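Local structure of sensor protein (Vibrio cholerae, 3BY9) at residues E11-S14 / Q15-R18; N60-L63 / E64-E68. The protein is the extracytoplasmic sensor domain of the histidine kinase DctB, which binds C4-dicarboxylates such as succinate and probably controls ATP-dependent autophosphorylation on histidine in a two-component system. All coordinates share one frame; numbering follows the deposited sequence. Where two conformers were deposited one is given.

Contact 1: E11-S14 / Q15-R18; sequences EHQS and QLDR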
# COMPACT_ATOMS: atom_id res chain seq x y z
N GLU A 11 2.08 22.23 15.58
CA GLU A 11 0.80 21.83 14.97
C GLU A 11 1.03 20.65 14.04
O GLU A 11 0.21 19.73 13.97
CB GLU A 11 0.21 23.00 14.17
CG GLU A 11 -1.09 22.65 13.39
CD GLU A 11 -2.22 22.03 14.24
OE1 GLU A 11 -2.23 22.10 15.50
OE2 GLU A 11 -3.15 21.47 13.63
N HIS A 12 2.16 20.64 13.34
CA HIS A 12 2.46 19.51 12.47
C HIS A 12 2.47 18.23 13.29
O HIS A 12 2.01 17.17 12.84
CB HIS A 12 3.85 19.65 11.88
CG HIS A 12 3.94 20.40 10.59
ND1 HIS A 12 2.89 21.08 9.98
CD2 HIS A 12 5.01 20.56 9.78
CE1 HIS A 12 3.33 21.61 8.85
NE2 HIS A 12 4.61 21.30 8.71
N GLN A 13 3.07 18.28 14.49
CA GLN A 13 3.12 17.07 15.32
C GLN A 13 1.72 16.57 15.65
O GLN A 13 1.47 15.37 15.67
CB GLN A 13 3.92 17.32 16.62
CG GLN A 13 5.43 17.39 16.38
CD GLN A 13 5.96 16.11 15.75
OE1 GLN A 13 5.81 15.04 16.33
NE2 GLN A 13 6.57 16.22 14.57
N SER A 14 0.79 17.50 15.89
CA SER A 14 -0.57 17.09 16.19
C SER A 14 -1.27 16.53 14.95
O SER A 14 -2.06 15.58 15.04
CB SER A 14 -1.34 18.28 16.75
OG SER A 14 -0.89 18.56 18.07
N GLN A 15 -1.00 17.14 13.80
CA GLN A 15 -1.60 16.63 12.56
C GLN A 15 -1.10 15.23 12.29
O GLN A 15 -1.88 14.37 11.89
CB GLN A 15 -1.23 17.50 11.37
CG GLN A 15 -1.85 18.89 11.45
CD GLN A 15 -1.45 19.69 10.23
OE1 GLN A 15 -2.02 19.54 9.13
NE2 GLN A 15 -0.44 20.50 10.39
N LEU A 16 0.21 15.01 12.49
CA LEU A 16 0.77 13.68 12.24
C LEU A 16 0.18 12.67 13.24
O LEU A 16 -0.08 11.49 12.89
CB LEU A 16 2.33 13.70 12.35
CG LEU A 16 3.04 14.49 11.22
CD1 LEU A 16 4.53 14.74 11.47
CD2 LEU A 16 2.84 13.68 9.91
N ASP A 17 -0.01 13.09 14.48
CA ASP A 17 -0.60 12.17 15.48
C ASP A 17 -2.02 11.76 15.03
O ASP A 17 -2.36 10.57 15.02
CB ASP A 17 -0.74 12.85 16.85
CG ASP A 17 0.56 12.99 17.61
OD1 ASP A 17 1.60 12.40 17.21
OD2 ASP A 17 0.52 13.70 18.66
N ARG A 18 -2.82 12.75 14.64
CA ARG A 18 -4.21 12.47 14.23
C ARG A 18 -4.27 11.62 12.94
O ARG A 18 -5.06 10.67 12.84
CB ARG A 18 -4.97 13.78 13.98
CG ARG A 18 -5.31 14.59 15.22
CD ARG A 18 -6.31 15.73 14.90
NE ARG A 18 -5.78 16.77 14.02
CZ ARG A 18 -5.09 17.82 14.44
NH1 ARG A 18 -4.85 17.97 15.74
NH2 ARG A 18 -4.64 18.73 13.59
O HOH W 1 -4.19 20.68 16.65

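Contact 2: N60-L63 / E64-E68; sequences NRYL and EQVNE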
# COMPACT_ATOMS: atom_id res chain seq x y z
N ASN A 60 -15.26 -19.27 -4.47
CA ASN A 60 -15.38 -17.94 -5.06
C ASN A 60 -16.52 -17.15 -4.42
O ASN A 60 -16.37 -15.97 -4.09
CB ASN A 60 -15.74 -18.04 -6.54
CG ASN A 60 -14.55 -18.27 -7.45
OD1 ASN A 60 -13.39 -17.99 -7.11
ND2 ASN A 60 -14.85 -18.72 -8.66
N ARG A 61 -17.68 -17.80 -4.28
CA ARG A 61 -18.85 -17.13 -3.70
C ARG A 61 -18.62 -16.78 -2.25
O ARG A 61 -19.07 -15.74 -1.78
CB ARG A 61 -20.09 -18.00 -3.90
CG ARG A 61 -20.42 -18.05 -5.44
CD ARG A 61 -21.62 -18.95 -5.79
NE ARG A 61 -21.95 -18.89 -7.22
CZ ARG A 61 -22.64 -17.92 -7.81
NH1 ARG A 61 -23.11 -16.89 -7.09
NH2 ARG A 61 -22.86 -17.97 -9.12
N TYR A 62 -17.87 -17.64 -1.54
CA TYR A 62 -17.58 -17.35 -0.12
C TYR A 62 -16.65 -16.14 -0.03
O TYR A 62 -16.89 -15.23 0.77
CB TYR A 62 -16.94 -18.58 0.54
CG TYR A 62 -16.48 -18.30 1.95
CD1 TYR A 62 -17.38 -17.90 2.92
CD2 TYR A 62 -15.13 -18.47 2.30
CE1 TYR A 62 -16.97 -17.65 4.26
CE2 TYR A 62 -14.71 -18.24 3.63
CZ TYR A 62 -15.62 -17.82 4.59
OH TYR A 62 -15.18 -17.47 5.86
N LEU A 63 -15.60 -16.11 -0.85
CA LEU A 63 -14.65 -14.98 -0.76
C LEU A 63 -15.38 -13.68 -1.18
O LEU A 63 -15.09 -12.59 -0.68
CB LEU A 63 -13.43 -15.22 -1.67
CG LEU A 63 -12.54 -16.42 -1.21
CD1 LEU A 63 -11.38 -16.61 -2.22
CD2 LEU A 63 -12.02 -16.21 0.18
N GLU A 64 -16.33 -13.81 -2.10
CA GLU A 64 -17.07 -12.63 -2.51
C GLU A 64 -17.89 -12.08 -1.32
O GLU A 64 -17.98 -10.87 -1.14
CB GLU A 64 -17.97 -13.02 -3.70
CG GLU A 64 -18.74 -11.85 -4.29
CD GLU A 64 -19.63 -12.27 -5.47
OE1 GLU A 64 -19.80 -13.49 -5.77
OE2 GLU A 64 -20.17 -11.34 -6.12
N GLN A 65 -18.47 -12.99 -0.52
CA GLN A 65 -19.26 -12.63 0.66
C GLN A 65 -18.36 -12.00 1.70
O GLN A 65 -18.69 -10.99 2.29
CB GLN A 65 -19.95 -13.91 1.22
CG GLN A 65 -21.11 -14.30 0.35
CD GLN A 65 -21.58 -15.73 0.56
OE1 GLN A 65 -22.62 -16.13 0.01
NE2 GLN A 65 -20.83 -16.51 1.32
N VAL A 66 -17.21 -12.62 1.95
CA VAL A 66 -16.29 -12.05 2.92
C VAL A 66 -15.87 -10.64 2.50
O VAL A 66 -15.87 -9.71 3.30
CB VAL A 66 -15.00 -12.90 3.04
CG1 VAL A 66 -13.93 -12.15 3.86
CG2 VAL A 66 -15.35 -14.27 3.69
N ASN A 67 -15.51 -10.52 1.24
CA ASN A 67 -15.01 -9.25 0.72
C ASN A 67 -16.05 -8.12 0.90
O ASN A 67 -15.72 -6.96 1.18
CB ASN A 67 -14.63 -9.43 -0.76
CG ASN A 67 -13.94 -8.21 -1.34
OD1 ASN A 67 -14.51 -7.43 -2.16
ND2 ASN A 67 -12.70 -8.03 -0.96
N GLU A 68 -17.31 -8.48 0.70
CA GLU A 68 -18.41 -7.51 0.89
C GLU A 68 -18.59 -7.15 2.38
O GLU A 68 -18.85 -5.98 2.71
CB GLU A 68 -19.70 -8.11 0.34
CG GLU A 68 -20.97 -7.32 0.67
CD GLU A 68 -20.99 -5.96 0.06
OE1 GLU A 68 -20.35 -5.76 -1.00
OE2 GLU A 68 -21.67 -5.08 0.63
O HOH W 2 -21.15 -14.59 -3.19

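Contact 1: E11-S14 / Q15-R18
With chi1 at 175° the side chain of E11 leaves with CG opposite its own backbone N, and a bend at chi2 turns the carboxylate along the helix toward R18; R18 bends at chi3 and reaches back. The result is an i to i+7 salt bridge, two turns along one face of the long N-terminal helix 5-27. OE2 of E11 takes a hydrogen bond from NH2 of R18 at 3.1 Å. The carboxylate oxygen lies almost exactly in the guanidinium plane, whereas NH2 approaches OE2 from the syn side but 32° out of the carboxylate plane. A water ties the other two polar ends together, donating to OE1 of E11 at 2.7 Å and accepting from NH1 of R18, so both groups are held at two points and their rotation is restricted.

The guanidinium lies back over the helix, with one face above the S14 carbonyl O and the CA of Q15. Q15 lies between them on the same side of the helix: its CG packs 3.6 Å from OE2 of E11, its amide plane only 20° from the carboxylate, while NE2 sits at the edge of the H12 ring. Its OE1 is hydrogen-bonded to OG of S164. Round the helix from Q15, H12 and L16 rest on V254 and S241; further round, OE1 of Q13 is hydrogen-bonded to R243 and OD1 of D17 forms a salt bridge with it. Beneath all this run regular i to i+4 backbone bonds, while CB of S14 touches NH1 of R18 at 3.7 Å.

Contact 2: N60-L63 / E64-E68
Aromatic packing comes first: Y62 and V66, one turn apart on helix 53-70, make a CH-pi contact in which CG2 of V66 sits over one face of the ring, 3.9 Å from its centroid and 20° off the normal. Its nearest ring atom is CZ of Y62, at 3.7 Å, so the methyl is shifted toward the hydroxyl end. The ring reaches this place because CG of Y62 stands opposite the backbone N (chi1 174°). Q65 comes at the ring edge instead, its NE2 4.0 Å from CD1 of Y62 and its amide plane perpendicular to the ring.

Among polar contacts, the i to i+4 backbone bonds include V66 N to Y62 O at 2.9 Å. The carbonyl O of R61 accepts from Q65 N and also from a water at 2.8 Å, which donates a second bond to OE1 of E64. That carboxylate is held further by W90 through OE1 and N91 through OE2.

OH of Y62 is hydrogen-bonded to OD2 of D40, a residue of the calcium site, which probably makes the tyrosine a second-shell residue. Y62 and L63 pack on I37 of helix 33-38 and L43 of helix 41-48, while N60 and L63 touch A86 of strand 84-87.

In the fold
From the N terminus, helix 5-27 comes first and carries contact 1; helices 33-38 and 41-48 follow, then helix 53-70 with contact 2. Each contact spans about two turns of a single helix and closes no loop, and the two lie in series, neither nested nor crossed, with centres about 37 Å apart. Contact 1 sets the long helix against the four-stranded antiparallel sheet late in the chain, through strands 238-245 and 250-257. Contact 2 belongs to the other lobe, where its helix joins helices 33-38 and 41-48 to edge strand 84-87 of the five-stranded antiparallel sheet and backs a calcium site.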